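Local coordinates for nucleoside diphosphate kinase family protein (Babesia bovis, PDB 3JS9) that probably transfers the terminal phosphate of a nucleoside triphosphate to a nucleoside diphosphate, using magnesium and a phosphohistidine intermediate, at the interface of chains A and B. Residues are numbered along the deposited sequence; one frame, centred on the assembly and turned at random. Chains: chain A/B, Nucleoside diphosphate kinase family protein.

The interface of chains A and B. Residues chain A 35-37, 151, 154-155; chain B 19, 23, 113, 115, 119.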
ATOM      1  N   MET A  35       4.721   1.404  12.056  1.00 16.85           N
ATOM      2  CA  MET A  35       4.728  -0.033  11.756  0.50 16.71           C
ATOM      3  C   MET A  35       5.985  -0.713  12.293  1.00 17.24           C
ATOM      4  O   MET A  35       5.915  -1.878  12.642  1.00 17.46           O
ATOM      5  CB  MET A  35       4.572  -0.306  10.264  0.50 16.57           C
ATOM      6  CG  MET A  35       3.277   0.195   9.684  0.50 15.75           C
ATOM      7  SD  MET A  35       1.888  -0.700  10.362  0.50 17.17           S
ATOM      8  CE  MET A  35       1.492   0.353  11.769  0.50 17.30           C
ATOM      9  N   LYS A  36       7.104   0.013  12.393  1.00 17.00           N
ATOM     10  CA  LYS A  36       8.340  -0.546  12.867  1.00 17.20           C
ATOM     11  C   LYS A  36       8.221  -0.973  14.303  1.00 17.86           C
ATOM     12  O   LYS A  36       8.917  -1.898  14.736  1.00 17.91           O
ATOM     13  CB  LYS A  36       9.469   0.475  12.738  1.00 17.67           C
ATOM     14  CG  LYS A  36      10.816  -0.002  13.250  1.00 17.09           C
ATOM     15  CD  LYS A  36      11.416  -1.167  12.368  1.00 15.75           C
ATOM     16  CE  LYS A  36      12.870  -1.466  12.729  1.00 12.33           C
ATOM     17  NZ  LYS A  36      13.454  -2.590  11.929  1.00 13.06           N
ATOM     18  N   GLY A  37       7.369  -0.275  15.051  1.00 17.95           N
ATOM     19  CA  GLY A  37       7.042  -0.688  16.407  1.00 18.04           C
ATOM     20  C   GLY A  37       7.652   0.173  17.484  1.00 18.87           C
ATOM     21  O   GLY A  37       7.486  -0.112  18.680  1.00 19.99           O
ATOM     22  N   VAL A 151      -0.347  -3.841  23.217  1.00 23.49           N
ATOM     23  CA  VAL A 151       0.405  -4.742  22.356  1.00 23.41           C
ATOM     24  C   VAL A 151       1.934  -4.722  22.579  1.00 23.58           C
ATOM     25  O   VAL A 151       2.657  -5.607  22.095  1.00 23.08           O
ATOM     26  CB  VAL A 151       0.050  -4.482  20.868  1.00 23.59           C
ATOM     27  CG1 VAL A 151       0.854  -3.330  20.297  1.00 23.92           C
ATOM     28  CG2 VAL A 151       0.239  -5.725  20.056  1.00 22.29           C
ATOM     29  N   TRP A 154       4.591  -7.627  22.934  1.00 22.43           N
ATOM     30  CA  TRP A 154       4.902  -8.397  21.748  1.00 22.38           C
ATOM     31  C   TRP A 154       5.836  -7.639  20.794  1.00 22.74           C
ATOM     32  O   TRP A 154       6.138  -8.163  19.721  1.00 23.39           O
ATOM     33  CB  TRP A 154       3.626  -8.786  20.984  1.00 21.79           C
ATOM     34  CG  TRP A 154       2.625  -9.512  21.796  1.00 20.17           C
ATOM     35  CD1 TRP A 154       1.570  -8.969  22.457  1.00 18.52           C
ATOM     36  CD2 TRP A 154       2.592 -10.917  22.062  1.00 18.29           C
ATOM     37  NE1 TRP A 154       0.874  -9.949  23.122  1.00 17.66           N
ATOM     38  CE2 TRP A 154       1.475 -11.157  22.893  1.00 17.22           C
ATOM     39  CE3 TRP A 154       3.407 -11.997  21.698  1.00 18.79           C
ATOM     40  CZ2 TRP A 154       1.136 -12.440  23.352  1.00 15.62           C
ATOM     41  CZ3 TRP A 154       3.061 -13.292  22.164  1.00 18.75           C
ATOM     42  CH2 TRP A 154       1.939 -13.488  22.980  1.00 15.50           C
ATOM     43  N   ILE A 155       6.287  -6.428  21.154  1.00 22.48           N
ATOM     44  CA  ILE A 155       7.206  -5.684  20.275  1.00 21.80           C
ATOM     45  C   ILE A 155       8.608  -5.695  20.879  1.00 22.34           C
ATOM     46  O   ILE A 155       9.597  -5.971  20.183  1.00 22.54           O
ATOM     47  CB  ILE A 155       6.696  -4.267  19.930  1.00 21.95           C
ATOM     48  CG1 ILE A 155       5.259  -4.321  19.355  1.00 20.99           C
ATOM     49  CG2 ILE A 155       7.615  -3.601  18.917  1.00 21.63           C
ATOM     50  CD1 ILE A 155       4.567  -2.935  19.168  1.00 19.56           C
TER
ATOM     51  N   ASP B  19       4.165 -13.306  18.064  1.00 21.05           N
ATOM     52  CA  ASP B  19       4.239 -11.848  18.010  1.00 20.65           C
ATOM     53  C   ASP B  19       3.719 -11.312  16.670  1.00 20.92           C
ATOM     54  O   ASP B  19       2.995 -10.296  16.632  1.00 21.10           O
ATOM     55  CB  ASP B  19       5.657 -11.298  18.343  1.00 20.96           C
ATOM     56  CG  ASP B  19       6.802 -11.939  17.487  1.00 21.68           C
ATOM     57  OD1 ASP B  19       6.866 -13.173  17.379  1.00 23.05           O
ATOM     58  OD2 ASP B  19       7.668 -11.204  16.952  1.00 19.65           O
ATOM     59  N   ARG B  23       0.365  -8.980  16.329  1.00 18.56           N
ATOM     60  CA  ARG B  23       0.472  -7.666  15.753  1.00 17.94           C
ATOM     61  C   ARG B  23      -0.302  -7.496  14.438  1.00 18.10           C
ATOM     62  O   ARG B  23      -0.201  -6.446  13.829  1.00 17.61           O
ATOM     63  CB  ARG B  23       1.942  -7.276  15.598  1.00 17.73           C
ATOM     64  CG  ARG B  23       2.612  -6.960  16.939  1.00 17.34           C
ATOM     65  CD  ARG B  23       4.112  -6.693  16.820  1.00 17.22           C
ATOM     66  NE  ARG B  23       4.370  -5.466  16.075  1.00 19.11           N
ATOM     67  CZ  ARG B  23       5.548  -5.093  15.567  1.00 17.73           C
ATOM     68  NH1 ARG B  23       6.624  -5.843  15.750  1.00 14.19           N
ATOM     69  NH2 ARG B  23       5.632  -3.952  14.866  1.00 15.44           N
ATOM     70  N   PHE B 113       9.223  -4.118  10.287  1.00 17.37           N
ATOM     71  CA  PHE B 113       8.308  -4.276  11.429  1.00 17.65           C
ATOM     72  C   PHE B 113       8.947  -4.738  12.764  1.00 18.29           C
ATOM     73  O   PHE B 113       8.262  -4.742  13.781  1.00 19.46           O
ATOM     74  CB  PHE B 113       7.199  -5.291  11.119  1.00 17.35           C
ATOM     75  CG  PHE B 113       6.443  -5.022   9.874  1.00 17.06           C
ATOM     76  CD1 PHE B 113       5.517  -3.976   9.811  1.00 16.56           C
ATOM     77  CD2 PHE B 113       6.614  -5.847   8.752  1.00 16.30           C
ATOM     78  CE1 PHE B 113       4.802  -3.722   8.620  1.00 15.25           C
ATOM     79  CE2 PHE B 113       5.891  -5.612   7.552  1.00 14.64           C
ATOM     80  CZ  PHE B 113       5.001  -4.542   7.488  1.00 14.33           C
ATOM     81  N   VAL B 115      11.890  -5.014  16.050  1.00 19.44           N
ATOM     82  CA  VAL B 115      12.724  -4.153  16.884  1.00 19.25           C
ATOM     83  C   VAL B 115      13.775  -4.979  17.616  1.00 20.32           C
ATOM     84  O   VAL B 115      14.950  -4.637  17.652  1.00 19.84           O
ATOM     85  CB  VAL B 115      11.859  -3.403  17.911  1.00 19.14           C
ATOM     86  CG1 VAL B 115      12.726  -2.515  18.811  1.00 17.42           C
ATOM     87  CG2 VAL B 115      10.785  -2.586  17.202  1.00 17.71           C
ATOM     88  N   PHE B 119      11.556 -11.070  19.397  1.00 25.41           N
ATOM     89  CA  PHE B 119      10.254 -10.756  18.839  1.00 23.78           C
ATOM     90  C   PHE B 119      10.432 -10.350  17.375  1.00 23.69           C
ATOM     91  O   PHE B 119      10.118  -9.205  16.960  1.00 22.12           O
ATOM     92  CB  PHE B 119       9.582  -9.630  19.625  1.00 23.16           C
ATOM     93  CG  PHE B 119       9.217 -10.004  21.018  1.00 22.48           C
ATOM     94  CD1 PHE B 119       8.322 -11.039  21.271  1.00 22.09           C
ATOM     95  CD2 PHE B 119       9.782  -9.331  22.106  1.00 20.64           C
ATOM     96  CE1 PHE B 119       7.982 -11.394  22.607  1.00 20.31           C
ATOM     97  CE2 PHE B 119       9.431  -9.665  23.413  1.00 17.86           C
ATOM     98  CZ  PHE B 119       8.528 -10.699  23.662  1.00 18.07           C
TER
HETATM   99  O   HOH W   1      10.600  -6.704  17.819  1.00 16.18           O
HETATM  100  O   HOH W   2       6.799  -8.433  17.061  1.00 19.81           O
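The guanidinium of B:Arg23 receives A:Ile155 over one face, where CG1 stands 3.5 Å above the plane, displaced toward the rim; the two side chains run at about a right angle. At its edge, in plane, lies water 2. The ring of B:Phe113 meets the carbonyl oxygen of A:Met35 edge-on, CD1 to O 3.5 Å, while A:Met35 CB touches the same CD1 and CE1 side. B:Phe119 places a face, near its rim, over the backbone carbonyl carbon of A:Trp154.

What steadies the arginine comes from its own chain, an example of how a contact group can be held by its own chain, which may preorganise it. An extended start (chi2 175°) and a bend at chi3 (67°) in B:Arg23 bring NH1 and NH2 end-on to the backbone oxygen of B:Phe113, with NH1 to O at 2.8 Å. NH2 lies in the carbonyl plane, on a lone pair, whereas NH1 is tilted from that plane. This double grip should limit rotation of the guanidinium beneath A:Ile155.

Two waters provide polar links between the chains here. Water 2 takes a nearly straight bond from B:Arg23 NH1 (167° at H) and joins A:Trp154 O to the B:Asp19 carboxylate oxygen OD2. Water 1 connects A:Ile155 O with B:Val115 N and B:Phe119 O. Beside it, A:Ile155 CG2 packs against B:Val115 CG2 at 3.7 Å, and A:Trp154 CE3, on the six-membered ring of the indole, packs against B:Asp19 CA.

In the deposited assembly of six copies, chain A contributes the end of helix 26-36, the short helix 152-154 and A:Ile155 after it; chain B supplies helices 18-22, 109-113 and 117-119, with loop residues B:Arg23 and B:Val115. The contact centre lies about 21 Å from A:His123, predicted to form the phosphohistidine intermediate.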